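Local coordinates for protein positive phenol-degradative gene regulator (Ralstonia sp. E2, PDB 5FRU) that probably activates transcription of phenol-degradation genes as an ATP- and DNA-binding regulator, this chain being its zinc-containing N-terminal portion, at residues 168-173 with 189-194; 117-122 with 164-169; 112-117 with 125-130; 133-138 with 151-156; 32-37 with 76-81. All coordinates share one frame; numbering follows the deposited sequence.

Contact 4 is the buried one, placing a zinc-binding cysteine and reciprocal polar bonds where two helices begin; contact 3 is a surface pairing of strands, and contacts 1, 2 and 5 are partly buried. Contacts 1 and 3 are hairpins of the same four-stranded antiparallel sheet, joined where strands 123-131 and 185-191 pair, so backbone bonds dominate both. Contact 2 shares strand 109-118 with contact 3, helix 152-166 with contact 4, and Lys168 and Thr169 with contact 1; its chemistry is largely methionine packing. Contact 5 lies on the other, three-stranded sheet and the long helix 44-84, and, like contact 4, touches the second subunit.

Contact 1: 168-173 with 189-194; sequences KTILYR and GKPLEQ
The ring of Tyr172 lies flat against the backbone of Gly189: Gly189 CA stands 3.5 Å above the plane of the Tyr172 ring, over its centre, in a CH-pi contact. Glycine suits this place because it has no side chain to hold the ring off. Phe128, Ile155 and Ala158 also pack on this tyrosine, and its hydroxyl is hydrogen-bonded to Thr162 and Tyr124, which ties down the far end of the ring.

Along the backbone, Leu171 and Lys190 form an antiparallel hydrogen-bonded pair, with Leu171 N to Lys190 O at 3.0 Å and Lys190 N to Leu171 O at 3.2 Å. Lys190 O is gripped twice, since Trp195 NE1 also donates to it. Pro191 faces Ile170 in a non-hydrogen-bonded pair, where its lack of an N-H costs no bond to this strand. The delta methyl of Ile170 lies beside the proline, Ile170 CD1 being 3.8 Å from Pro191 CA and 4.0 Å from Pro191 CG.

Past the proline, Leu192 N donates to Thr169 O at 3.0 Å as the chain turns into a short 3-10 segment. Leu192 has CG anti to its backbone N (chi1 168°) and lies alongside Leu171, both pointing the same way; their CD1 atoms, Leu171 CD1 and Leu192 CD1, meet at 3.5 Å. Leu202 of helix 198-202 covers this pair.

The arrangement is a beta hairpin of the V4R domain, strand 170-174 against strand 185-191. Two of the zinc ligands, Glu174 and Cys185, lie at its far end, with Cys177 in the connection between the strands.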
# COMPACT_ATOMS: atom_id res chain seq x y z
N LYS A 168 23.85 -3.97 10.59
CA LYS A 168 24.80 -3.55 9.57
C LYS A 168 24.15 -3.70 8.20
O LYS A 168 23.21 -4.44 8.05
CB LYS A 168 26.11 -4.35 9.64
CG LYS A 168 25.97 -5.84 9.56
CD LYS A 168 27.35 -6.51 9.62
CE LYS A 168 28.19 -6.17 8.41
NZ LYS A 168 29.55 -6.78 8.52
N THR A 169 24.67 -2.97 7.21
CA THR A 169 24.05 -2.93 5.90
C THR A 169 24.23 -4.24 5.13
O THR A 169 25.35 -4.63 4.80
CB THR A 169 24.59 -1.77 5.06
OG1 THR A 169 24.25 -0.53 5.68
CG2 THR A 169 23.97 -1.80 3.66
N ILE A 170 23.11 -4.90 4.87
CA ILE A 170 23.05 -6.12 4.06
C ILE A 170 22.27 -5.74 2.82
O ILE A 170 21.13 -5.33 2.95
CB ILE A 170 22.33 -7.26 4.80
CG1 ILE A 170 22.98 -7.58 6.16
CG2 ILE A 170 22.14 -8.49 3.89
CD1 ILE A 170 24.50 -7.74 6.13
N LEU A 171 22.86 -5.83 1.63
CA LEU A 171 22.12 -5.51 0.39
C LEU A 171 21.69 -6.78 -0.35
O LEU A 171 22.42 -7.76 -0.37
CB LEU A 171 22.97 -4.64 -0.53
CG LEU A 171 23.50 -3.37 0.13
CD1 LEU A 171 24.50 -2.69 -0.79
CD2 LEU A 171 22.35 -2.44 0.48
N TYR A 172 20.48 -6.74 -0.94
CA TYR A 172 19.94 -7.85 -1.72
C TYR A 172 19.87 -7.48 -3.19
O TYR A 172 19.70 -6.31 -3.52
CB TYR A 172 18.54 -8.26 -1.26
CG TYR A 172 18.51 -9.02 0.04
CD1 TYR A 172 18.78 -8.39 1.25
CD2 TYR A 172 18.19 -10.37 0.06
CE1 TYR A 172 18.76 -9.08 2.43
CE2 TYR A 172 18.15 -11.08 1.24
CZ TYR A 172 18.44 -10.42 2.43
OH TYR A 172 18.40 -11.12 3.61
N ARG A 173 19.99 -8.48 -4.05
CA ARG A 173 19.75 -8.30 -5.47
C ARG A 173 19.01 -9.52 -6.00
O ARG A 173 19.13 -10.61 -5.46
CB ARG A 173 21.06 -8.08 -6.23
CG ARG A 173 21.46 -6.61 -6.40
CD ARG A 173 21.03 -6.09 -7.78
NE ARG A 173 21.85 -4.97 -8.25
CZ ARG A 173 22.17 -4.76 -9.52
NH1 ARG A 173 21.76 -5.59 -10.46
NH2 ARG A 173 22.92 -3.71 -9.86
N GLY A 189 21.34 -12.04 -0.64
CA GLY A 189 21.73 -10.94 0.22
C GLY A 189 23.08 -11.23 0.86
O GLY A 189 23.38 -12.39 1.15
N LYS A 190 23.87 -10.17 1.07
CA LYS A 190 25.20 -10.26 1.69
C LYS A 190 25.68 -8.85 2.08
O LYS A 190 25.10 -7.86 1.61
CB LYS A 190 26.19 -10.95 0.75
CG LYS A 190 26.38 -10.28 -0.58
CD LYS A 190 27.39 -11.04 -1.45
CE LYS A 190 27.52 -10.40 -2.82
NZ LYS A 190 28.35 -11.22 -3.74
N PRO A 191 26.70 -8.74 2.95
CA PRO A 191 27.10 -7.41 3.44
C PRO A 191 27.53 -6.45 2.34
O PRO A 191 28.05 -6.87 1.29
CB PRO A 191 28.29 -7.71 4.37
CG PRO A 191 28.07 -9.08 4.82
CD PRO A 191 27.42 -9.81 3.66
N LEU A 192 27.29 -5.17 2.59
CA LEU A 192 27.65 -4.07 1.70
C LEU A 192 29.09 -4.21 1.21
O LEU A 192 29.35 -4.16 0.01
CB LEU A 192 27.47 -2.75 2.45
CG LEU A 192 28.05 -1.46 1.86
CD1 LEU A 192 27.14 -0.94 0.77
CD2 LEU A 192 28.24 -0.42 2.96
N GLU A 193 29.99 -4.39 2.17
CA GLU A 193 31.41 -4.63 1.92
C GLU A 193 31.64 -5.65 0.80
O GLU A 193 32.60 -5.53 0.04
CB GLU A 193 32.10 -5.11 3.21
CG GLU A 193 33.62 -5.13 3.17
CD GLU A 193 34.24 -5.40 4.54
OE1 GLU A 193 33.84 -6.38 5.20
OE2 GLU A 193 35.14 -4.62 4.95
N GLN A 194 30.75 -6.62 0.68
CA GLN A 194 30.96 -7.74 -0.22
C GLN A 194 30.25 -7.64 -1.57
O GLN A 194 30.15 -8.63 -2.28
CB GLN A 194 30.53 -9.03 0.47
CG GLN A 194 31.26 -9.26 1.76
CD GLN A 194 31.11 -10.67 2.27
OE1 GLN A 194 30.53 -10.90 3.33
NE2 GLN A 194 31.65 -11.63 1.52

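Contact 2: 117-122 with 164-169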
# COMPACT_ATOMS: atom_id res chain seq x y z
N ILE A 117 24.20 -17.33 8.71
CA ILE A 117 24.05 -16.12 9.53
C ILE A 117 24.64 -16.21 10.93
O ILE A 117 24.49 -17.21 11.63
CB ILE A 117 22.55 -15.74 9.64
CG1 ILE A 117 22.37 -14.46 10.48
CG2 ILE A 117 21.73 -16.89 10.21
CD1 ILE A 117 20.91 -13.98 10.53
N ASN A 118 25.32 -15.16 11.33
CA ASN A 118 25.71 -15.00 12.72
C ASN A 118 25.68 -13.52 13.07
O ASN A 118 26.55 -12.77 12.65
CB ASN A 118 27.10 -15.59 12.97
CG ASN A 118 27.48 -15.57 14.44
OD1 ASN A 118 27.79 -14.52 15.00
ND2 ASN A 118 27.49 -16.75 15.07
N ILE A 119 24.68 -13.11 13.83
CA ILE A 119 24.45 -11.68 14.06
C ILE A 119 25.59 -11.02 14.82
O ILE A 119 26.06 -9.95 14.42
CB ILE A 119 23.12 -11.45 14.80
CG1 ILE A 119 21.95 -11.95 13.94
CG2 ILE A 119 22.92 -9.97 15.14
CD1 ILE A 119 20.59 -11.77 14.59
N ALA A 120 26.08 -11.66 15.88
CA ALA A 120 27.19 -11.12 16.66
C ALA A 120 28.45 -10.95 15.82
O ALA A 120 29.24 -10.03 16.06
CB ALA A 120 27.46 -12.00 17.86
N ALA A 121 28.65 -11.81 14.83
CA ALA A 121 29.85 -11.73 14.00
C ALA A 121 29.72 -10.77 12.82
O ALA A 121 30.72 -10.40 12.21
CB ALA A 121 30.25 -13.12 13.50
N GLY A 122 28.50 -10.37 12.50
CA GLY A 122 28.30 -9.52 11.34
C GLY A 122 28.37 -10.34 10.05
O GLY A 122 28.69 -9.81 8.98
N ALA A 164 18.48 -4.06 9.60
CA ALA A 164 18.06 -3.69 10.95
C ALA A 164 18.28 -4.84 11.91
O ALA A 164 18.69 -4.63 13.06
CB ALA A 164 16.60 -3.26 10.96
N LEU A 165 18.06 -6.06 11.43
CA LEU A 165 18.30 -7.25 12.24
C LEU A 165 19.78 -7.42 12.58
O LEU A 165 20.14 -7.78 13.70
CB LEU A 165 17.82 -8.50 11.50
CG LEU A 165 18.01 -9.81 12.25
CD1 LEU A 165 17.25 -9.79 13.57
CD2 LEU A 165 17.56 -10.98 11.39
N MET A 166 20.63 -7.17 11.60
CA MET A 166 22.07 -7.42 11.73
C MET A 166 22.80 -6.24 12.36
O MET A 166 23.95 -6.37 12.81
CB MET A 166 22.68 -7.72 10.37
CG MET A 166 22.20 -8.99 9.68
SD MET A 166 22.93 -10.46 10.41
CE MET A 166 24.68 -10.07 10.22
N GLY A 167 22.14 -5.09 12.35
CA GLY A 167 22.77 -3.85 12.77
C GLY A 167 23.87 -3.44 11.81
O GLY A 167 24.76 -2.66 12.18
N LYS A 168 23.85 -3.97 10.59
CA LYS A 168 24.80 -3.55 9.57
C LYS A 168 24.15 -3.70 8.20
O LYS A 168 23.21 -4.44 8.05
CB LYS A 168 26.11 -4.35 9.64
CG LYS A 168 25.97 -5.84 9.56
CD LYS A 168 27.35 -6.51 9.62
CE LYS A 168 28.19 -6.17 8.41
NZ LYS A 168 29.55 -6.78 8.52
N THR A 169 24.67 -2.97 7.21
CA THR A 169 24.05 -2.93 5.90
C THR A 169 24.23 -4.24 5.13
O THR A 169 25.35 -4.63 4.80
CB THR A 169 24.59 -1.77 5.06
OG1 THR A 169 24.25 -0.53 5.68
CG2 THR A 169 23.97 -1.80 3.66
O HOH W 1 25.90 -8.12 12.67
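Met166 lays its thioether against two isoleucines of the opposite segment. Its sulfur, Met166 SD, lies 4.0 Å from Ile117 CG1 and also 4.0 Å from Ile119 CG1, while the terminal methyl, Met166 CE, reaches 3.7 Å from Gly122 C. The side chain is bent at chi2 (-77°) and again at chi3 (-56°), and these bends carry the methyl round to the glycine backbone; the flexible, unbranched methionine suits such a curved path. Beside it, Ile119 crosses Leu165 at about a right angle, Ile119 CD1 sitting 4.0 Å from Leu165 CG.

Two polar links border this apolar patch. Lys168 NZ donates to Gly122 O at 3.2 Å, lying in the carbonyl plane and on a lone pair. A water joins the two backbones through Ile119 O and Met166 O, but both distances are unusually short, so its exact position is doubtful.

The segments are the turn of the hairpin formed by strands 109-118 and 123-131, and the C-terminal end of helix 152-166, where Gly167 breaks the helix with positive phi. Within the turn, Asn118 OD1 accepts from Ala121 N at 2.8 Å, an Asx motif that shapes residues 119-121, and Gly122 also takes positive phi, which glycine tolerates readily.

Further out, Asp91 accepts from the backbone N of Ile119. Met94 and Leu95 of helix 91-104 pack under the isoleucines and Leu165, and Tyr124 lies against both Ile117 and Met166.

Contact 3: 112-117 with 125-130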
# COMPACT_ATOMS: atom_id res chain seq x y z
N PRO A 112 13.38 -20.07 1.88
CA PRO A 112 14.82 -19.98 2.10
C PRO A 112 15.53 -21.12 1.40
O PRO A 112 15.12 -22.27 1.58
CB PRO A 112 14.97 -20.09 3.62
CG PRO A 112 13.63 -19.73 4.16
CD PRO A 112 12.64 -20.21 3.15
N LEU A 113 16.54 -20.83 0.59
CA LEU A 113 17.31 -21.87 -0.08
C LEU A 113 18.52 -22.23 0.76
O LEU A 113 18.71 -23.39 1.14
CB LEU A 113 17.75 -21.41 -1.47
CG LEU A 113 16.59 -21.18 -2.45
CD1 LEU A 113 17.10 -20.81 -3.84
CD2 LEU A 113 15.71 -22.42 -2.50
N THR A 114 19.35 -21.23 1.03
CA THR A 114 20.51 -21.39 1.88
C THR A 114 20.75 -20.10 2.66
O THR A 114 20.71 -19.00 2.10
CB THR A 114 21.76 -21.80 1.06
OG1 THR A 114 22.87 -22.02 1.93
CG2 THR A 114 22.12 -20.74 0.02
N VAL A 115 20.95 -20.24 3.97
CA VAL A 115 21.08 -19.09 4.85
C VAL A 115 22.21 -19.29 5.84
O VAL A 115 22.16 -20.18 6.69
CB VAL A 115 19.78 -18.81 5.64
CG1 VAL A 115 19.97 -17.61 6.57
CG2 VAL A 115 18.63 -18.53 4.68
N ASP A 116 23.23 -18.46 5.71
CA ASP A 116 24.38 -18.50 6.58
C ASP A 116 24.41 -17.22 7.40
O ASP A 116 24.63 -16.14 6.86
CB ASP A 116 25.65 -18.64 5.74
CG ASP A 116 26.63 -19.59 6.34
OD1 ASP A 116 26.78 -19.58 7.57
OD2 ASP A 116 27.22 -20.38 5.57
N ILE A 117 24.20 -17.33 8.71
CA ILE A 117 24.05 -16.12 9.53
C ILE A 117 24.64 -16.21 10.93
O ILE A 117 24.49 -17.21 11.63
CB ILE A 117 22.55 -15.74 9.64
CG1 ILE A 117 22.37 -14.46 10.48
CG2 ILE A 117 21.73 -16.89 10.21
CD1 ILE A 117 20.91 -13.98 10.53
N HIS A 125 24.96 -14.44 4.68
CA HIS A 125 24.76 -14.75 3.27
C HIS A 125 23.46 -15.50 3.17
O HIS A 125 23.30 -16.55 3.78
CB HIS A 125 25.91 -15.58 2.70
CG HIS A 125 26.96 -14.78 2.00
ND1 HIS A 125 27.20 -14.89 0.65
CD2 HIS A 125 27.86 -13.88 2.47
CE1 HIS A 125 28.19 -14.08 0.31
NE2 HIS A 125 28.61 -13.46 1.40
N GLY A 126 22.50 -14.97 2.41
CA GLY A 126 21.21 -15.64 2.32
C GLY A 126 20.75 -15.69 0.88
O GLY A 126 20.93 -14.72 0.15
N GLU A 127 20.18 -16.82 0.48
CA GLU A 127 19.58 -16.95 -0.84
C GLU A 127 18.16 -17.50 -0.69
O GLU A 127 17.90 -18.40 0.12
CB GLU A 127 20.44 -17.84 -1.74
CG GLU A 127 20.00 -17.85 -3.20
CD GLU A 127 21.13 -18.22 -4.14
OE1 GLU A 127 22.20 -18.62 -3.65
OE2 GLU A 127 20.93 -18.12 -5.37
N PHE A 128 17.22 -16.93 -1.45
CA PHE A 128 15.81 -17.21 -1.25
C PHE A 128 15.08 -17.39 -2.56
O PHE A 128 15.44 -16.78 -3.57
CB PHE A 128 15.14 -16.09 -0.45
CG PHE A 128 15.74 -15.85 0.90
CD1 PHE A 128 16.89 -15.09 1.04
CD2 PHE A 128 15.16 -16.39 2.03
CE1 PHE A 128 17.45 -14.87 2.30
CE2 PHE A 128 15.71 -16.17 3.29
CZ PHE A 128 16.86 -15.42 3.41
N LEU A 129 14.04 -18.21 -2.52
CA LEU A 129 13.09 -18.37 -3.62
C LEU A 129 11.87 -17.48 -3.41
O LEU A 129 11.23 -17.56 -2.36
CB LEU A 129 12.65 -19.83 -3.72
CG LEU A 129 11.75 -20.19 -4.90
CD1 LEU A 129 12.68 -20.13 -6.01
CD2 LEU A 129 11.14 -21.58 -4.82
N TRP A 130 11.50 -16.67 -4.41
CA TRP A 130 10.26 -15.90 -4.36
C TRP A 130 9.23 -16.43 -5.34
O TRP A 130 9.48 -16.44 -6.54
CB TRP A 130 10.49 -14.43 -4.68
CG TRP A 130 10.96 -13.60 -3.52
CD1 TRP A 130 10.97 -13.97 -2.20
CD2 TRP A 130 11.51 -12.28 -3.57
NE1 TRP A 130 11.47 -12.94 -1.43
CE2 TRP A 130 11.82 -11.90 -2.25
CE3 TRP A 130 11.76 -11.38 -4.61
CZ2 TRP A 130 12.36 -10.65 -1.93
CZ3 TRP A 130 12.31 -10.14 -4.30
CH2 TRP A 130 12.59 -9.78 -2.97
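Phe128 leans its ring toward two residues of the neighbouring strand, meeting both obliquely. Val115 CG2 comes within 3.8 Å of Phe128 CZ, and Pro112 CB within 4.0 Å of Phe128 CE2. With CG opposite its own carbonyl carbon (chi1 -59°), the ring swings back along its strand over Gly126, where the absence of a side chain allows it to lie. Leu95 of helix 91-104 backs this face, and Glu96 of the same helix touches Pro112.

Thr114, Asp116, His125 and Glu127 occupy the other face. Thr114 CG2 rests 3.8 Å from Glu127 CB, the two side chains crossing at a slant, while the extended Glu127 carries its carboxylate away to a salt bridge with Arg186.

Leu113 fits neither face. It and Thr114 together face Glu127 in a classic beta bulge: Glu127 O accepts from Leu113 N at 2.8 Å and, weakly, from Thr114 N at 3.3 Å. The extra residue turns the leucine toward the opposite strand, so that Leu113 CD2 lies 4.2 Å from Leu129 CB. Beyond the bulge the pairing is regular, with Asp116 N bonded to His125 O at 2.7 Å.

The chemistry is thus divided: backbone bonds hold this hairpin of strands 109-118 and 123-131 together, apolar side chains pack one face against helix 91-104, and polar ones suit the more open face, where Glu127 finds its charge partner on the next strand.

Contact 4: 133-138 with 151-156; sequences SFEGDV and CWMQIG. With ZN (zinc ion), chain C.
Glu135 and Gln154 each reach across to bind the backbone at the start of the other's helix. Glu135 is extended, with CG opposite its backbone N (chi1 -166°), which carries the carboxylate to the first turn of helix 152-166: Glu135 OE1 accepts from Gln154 N at 2.9 Å, nearly along the C-O direction. Glu135 OE2 lies near Met153 N, though its exact place is less sure; Arg51 is paired with this oxygen in a salt bridge whose geometry is therefore also uncertain. The helix N-terminus and the arginine would probably both favour a negative carboxylate here.

In return, Gln154 OE1 accepts from Glu135 N at 3.0 Å, and Gln154 NE2 donates to Ser133 OG at 3.1 Å, the hydroxyl lying in the amide plane. Glutamine suits the place because one amide both accepts and donates.

The two helix starts run nearly antiparallel, at 163°, within the V4R domain. Cys151, at the N-cap position, binds zinc through SG at 2.3 Å, with Glu174, Cys177 and Cys185 completing the site. Ser133 and Gly136 pack against this sulfur, the glycine allowing a close approach. Met153 CE lies 3.9 Å from Phe134 CZ at the edge of the phenylalanine ring, and Phe134 in turn packs on Arg38 of the second subunit.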
# COMPACT_ATOMS: atom_id res chain seq x y z
N SER A 133 5.44 -13.23 -6.64
CA SER A 133 5.83 -11.87 -6.25
C SER A 133 4.79 -10.88 -6.73
O SER A 133 4.48 -10.84 -7.93
CB SER A 133 7.20 -11.49 -6.84
OG SER A 133 8.26 -12.18 -6.20
N PHE A 134 4.21 -10.09 -5.83
CA PHE A 134 3.16 -9.19 -6.28
C PHE A 134 3.75 -8.14 -7.23
O PHE A 134 3.14 -7.75 -8.22
CB PHE A 134 2.45 -8.51 -5.10
CG PHE A 134 2.99 -7.15 -4.77
CD1 PHE A 134 4.08 -7.02 -3.93
CD2 PHE A 134 2.41 -6.00 -5.30
CE1 PHE A 134 4.60 -5.77 -3.61
CE2 PHE A 134 2.92 -4.75 -4.99
CZ PHE A 134 4.01 -4.64 -4.14
N GLU A 135 4.96 -7.69 -6.91
CA GLU A 135 5.55 -6.57 -7.63
C GLU A 135 5.88 -6.93 -9.07
O GLU A 135 5.63 -6.16 -10.00
CB GLU A 135 6.80 -6.08 -6.91
CG GLU A 135 7.28 -4.75 -7.37
CD GLU A 135 8.25 -4.11 -6.39
OE1 GLU A 135 8.71 -4.81 -5.47
OE2 GLU A 135 8.55 -2.90 -6.57
N GLY A 136 6.45 -8.12 -9.26
CA GLY A 136 6.86 -8.52 -10.59
C GLY A 136 5.63 -8.67 -11.46
O GLY A 136 5.61 -8.25 -12.63
N ASP A 137 4.59 -9.24 -10.87
CA ASP A 137 3.34 -9.42 -11.58
C ASP A 137 2.73 -8.06 -11.93
O ASP A 137 2.33 -7.83 -13.07
CB ASP A 137 2.38 -10.28 -10.77
CG ASP A 137 2.99 -11.64 -10.37
OD1 ASP A 137 4.20 -11.88 -10.63
OD2 ASP A 137 2.26 -12.48 -9.79
N VAL A 138 2.68 -7.16 -10.95
CA VAL A 138 2.23 -5.78 -11.16
C VAL A 138 3.02 -5.03 -12.23
O VAL A 138 2.44 -4.30 -13.06
CB VAL A 138 2.30 -4.98 -9.82
CG1 VAL A 138 2.43 -3.49 -10.05
CG2 VAL A 138 1.11 -5.30 -8.96
N CYS A 151 11.51 -6.29 -8.83
CA CYS A 151 10.82 -6.30 -7.53
C CYS A 151 11.53 -5.34 -6.56
O CYS A 151 12.08 -5.72 -5.52
CB CYS A 151 10.74 -7.73 -6.98
SG CYS A 151 9.64 -8.78 -8.03
N TRP A 152 11.47 -4.06 -6.93
CA TRP A 152 12.17 -3.00 -6.22
C TRP A 152 11.76 -2.90 -4.75
O TRP A 152 12.62 -2.91 -3.85
CB TRP A 152 11.93 -1.67 -6.93
CG TRP A 152 12.23 -1.68 -8.39
CD1 TRP A 152 13.21 -2.40 -9.03
CD2 TRP A 152 11.56 -0.93 -9.41
NE1 TRP A 152 13.18 -2.14 -10.39
CE2 TRP A 152 12.17 -1.24 -10.64
CE3 TRP A 152 10.49 -0.02 -9.40
CZ2 TRP A 152 11.76 -0.68 -11.85
CZ3 TRP A 152 10.07 0.54 -10.61
CH2 TRP A 152 10.71 0.21 -11.81
N MET A 153 10.45 -2.79 -4.49
CA MET A 153 9.97 -2.65 -3.12
C MET A 153 10.25 -3.90 -2.30
O MET A 153 10.51 -3.83 -1.10
CB MET A 153 8.47 -2.34 -3.08
CG MET A 153 7.93 -1.99 -1.68
SD MET A 153 6.11 -1.83 -1.71
CE MET A 153 5.88 -1.35 -3.40
N GLN A 154 10.17 -5.06 -2.95
CA GLN A 154 10.40 -6.33 -2.26
C GLN A 154 11.88 -6.48 -1.88
O GLN A 154 12.19 -6.96 -0.81
CB GLN A 154 9.95 -7.52 -3.12
CG GLN A 154 8.46 -7.49 -3.43
CD GLN A 154 7.98 -8.68 -4.26
OE1 GLN A 154 6.90 -8.63 -4.84
NE2 GLN A 154 8.77 -9.75 -4.33
N ILE A 155 12.77 -6.05 -2.77
CA ILE A 155 14.20 -6.09 -2.49
C ILE A 155 14.51 -5.08 -1.37
O ILE A 155 15.31 -5.34 -0.48
CB ILE A 155 15.05 -5.77 -3.74
CG1 ILE A 155 15.07 -6.97 -4.70
CG2 ILE A 155 16.46 -5.39 -3.37
CD1 ILE A 155 15.79 -8.20 -4.12
N GLY A 156 13.86 -3.92 -1.45
CA GLY A 156 13.99 -2.91 -0.43
C GLY A 156 13.67 -3.44 0.96
O GLY A 156 14.44 -3.24 1.92
ZN ZN C . 11.18 -10.26 -8.95

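Contact 5: 32-37 with 76-81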
# COMPACT_ATOMS: atom_id res chain seq x y z
N ILE A 32 -5.85 -1.31 11.08
CA ILE A 32 -5.13 -2.57 11.03
C ILE A 32 -3.78 -2.30 11.65
O ILE A 32 -3.14 -1.28 11.34
CB ILE A 32 -4.96 -3.09 9.59
CG1 ILE A 32 -6.33 -3.28 8.94
CG2 ILE A 32 -4.20 -4.41 9.57
CD1 ILE A 32 -6.22 -3.61 7.44
N TRP A 33 -3.35 -3.19 12.53
CA TRP A 33 -2.06 -3.03 13.19
C TRP A 33 -1.24 -4.30 12.99
O TRP A 33 -1.76 -5.42 13.07
CB TRP A 33 -2.26 -2.71 14.67
CG TRP A 33 -3.16 -1.53 14.83
CD1 TRP A 33 -4.52 -1.54 14.87
CD2 TRP A 33 -2.76 -0.15 14.88
NE1 TRP A 33 -4.99 -0.26 14.97
CE2 TRP A 33 -3.94 0.61 14.98
CE3 TRP A 33 -1.53 0.51 14.87
CZ2 TRP A 33 -3.92 2.00 15.07
CZ3 TRP A 33 -1.51 1.89 14.95
CH2 TRP A 33 -2.69 2.62 15.05
N LEU A 34 0.03 -4.11 12.69
CA LEU A 34 0.98 -5.20 12.68
C LEU A 34 2.08 -4.81 13.64
O LEU A 34 2.99 -4.04 13.28
CB LEU A 34 1.52 -5.47 11.29
CG LEU A 34 2.57 -6.58 11.22
CD1 LEU A 34 1.97 -7.94 11.64
CD2 LEU A 34 3.11 -6.64 9.82
N GLY A 35 1.99 -5.32 14.86
CA GLY A 35 2.83 -4.85 15.94
C GLY A 35 2.38 -3.45 16.30
O GLY A 35 1.19 -3.18 16.41
N GLU A 36 3.33 -2.54 16.47
CA GLU A 36 2.98 -1.16 16.79
C GLU A 36 2.74 -0.32 15.53
O GLU A 36 2.45 0.88 15.62
CB GLU A 36 4.07 -0.51 17.64
CG GLU A 36 5.41 -0.39 16.94
CD GLU A 36 6.30 -1.62 17.10
OE1 GLU A 36 5.79 -2.70 17.45
OE2 GLU A 36 7.53 -1.49 16.90
N GLN A 37 2.86 -0.94 14.37
CA GLN A 37 2.79 -0.20 13.12
C GLN A 37 1.38 -0.22 12.54
O GLN A 37 0.77 -1.28 12.42
CB GLN A 37 3.78 -0.76 12.11
CG GLN A 37 5.22 -0.65 12.53
CD GLN A 37 5.66 0.79 12.66
OE1 GLN A 37 6.50 1.13 13.51
NE2 GLN A 37 5.10 1.66 11.81
N VAL A 76 12.52 -2.34 7.84
CA VAL A 76 13.06 -1.89 9.13
C VAL A 76 12.01 -1.99 10.26
O VAL A 76 12.31 -2.50 11.34
CB VAL A 76 13.58 -0.45 9.02
CG1 VAL A 76 13.85 0.15 10.40
CG2 VAL A 76 14.83 -0.40 8.11
N ARG A 77 10.78 -1.55 9.98
CA ARG A 77 9.68 -1.65 10.94
C ARG A 77 9.43 -3.10 11.37
O ARG A 77 9.23 -3.38 12.55
CB ARG A 77 8.39 -1.06 10.37
CG ARG A 77 8.46 0.42 10.01
CD ARG A 77 8.66 1.31 11.22
NE ARG A 77 8.91 2.70 10.82
CZ ARG A 77 8.37 3.77 11.39
NH1 ARG A 77 7.52 3.64 12.40
NH2 ARG A 77 8.68 4.99 10.95
N ASP A 78 9.41 -4.02 10.42
CA ASP A 78 9.12 -5.41 10.76
C ASP A 78 10.27 -6.05 11.54
O ASP A 78 10.04 -6.91 12.38
CB ASP A 78 8.80 -6.22 9.50
CG ASP A 78 7.41 -5.93 8.98
OD1 ASP A 78 6.67 -5.20 9.70
OD2 ASP A 78 7.06 -6.43 7.88
N ALA A 79 11.50 -5.60 11.27
CA ALA A 79 12.66 -6.03 12.08
C ALA A 79 12.52 -5.59 13.55
O ALA A 79 12.84 -6.35 14.46
CB ALA A 79 13.95 -5.49 11.50
N GLU A 80 12.04 -4.37 13.75
CA GLU A 80 11.79 -3.86 15.10
C GLU A 80 10.74 -4.73 15.81
O GLU A 80 10.90 -5.08 16.97
CB GLU A 80 11.35 -2.39 15.06
CG GLU A 80 12.40 -1.44 14.46
CD GLU A 80 12.05 0.04 14.61
OE1 GLU A 80 12.28 0.59 15.71
OE2 GLU A 80 11.55 0.66 13.64
N LEU A 81 9.68 -5.11 15.09
CA LEU A 81 8.71 -6.08 15.59
C LEU A 81 9.40 -7.39 16.01
O LEU A 81 9.26 -7.84 17.15
CB LEU A 81 7.64 -6.35 14.53
CG LEU A 81 6.42 -7.23 14.83
CD1 LEU A 81 5.36 -7.00 13.77
CD2 LEU A 81 6.76 -8.71 14.87
O HOH W 2 5.50 -3.81 11.88
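Gln37 and Arg77 meet with bent side chains. Both have CG opposite their own carbonyl carbon and turn again at chi2 (-64° in Gln37), which folds the Gln37 amide over the arginine's methylenes, Gln37 CD lying 3.4 Å from Arg77 CD. The amide and guanidinium planes stand almost perpendicular, 83° apart. Arg77 NH1 donates to Gln37 OE1 at 2.9 Å; the oxygen lies in the guanidinium plane, but is approached from well to the side, with a C=O...donor angle of 102°.

In Leu34, CG anti to the backbone N turns the branch to Leu81, which it crosses at about a right angle, Leu34 CG coming within 3.8 Å of Leu81 CD1. Between them and the polar pair, a water donates to Leu34 O at 2.9 Å and to Asp78 OD1 at 2.8 Å. Asp78 is further held by Tyr157 and by His43 of the second subunit.

The type II' turn from Leu34 to Gln37, linking strands 31-34 and 37-43, sits on the long helix 44-84; Gly35 takes the positive phi this turn needs and, lacking a side chain, admits Leu81 CD1 close by. The contact therefore combines a leucine pair with a water bridge and a hydrogen bond straight at its donor but oblique at its acceptor, so that polar links as well as packing join turn to helix.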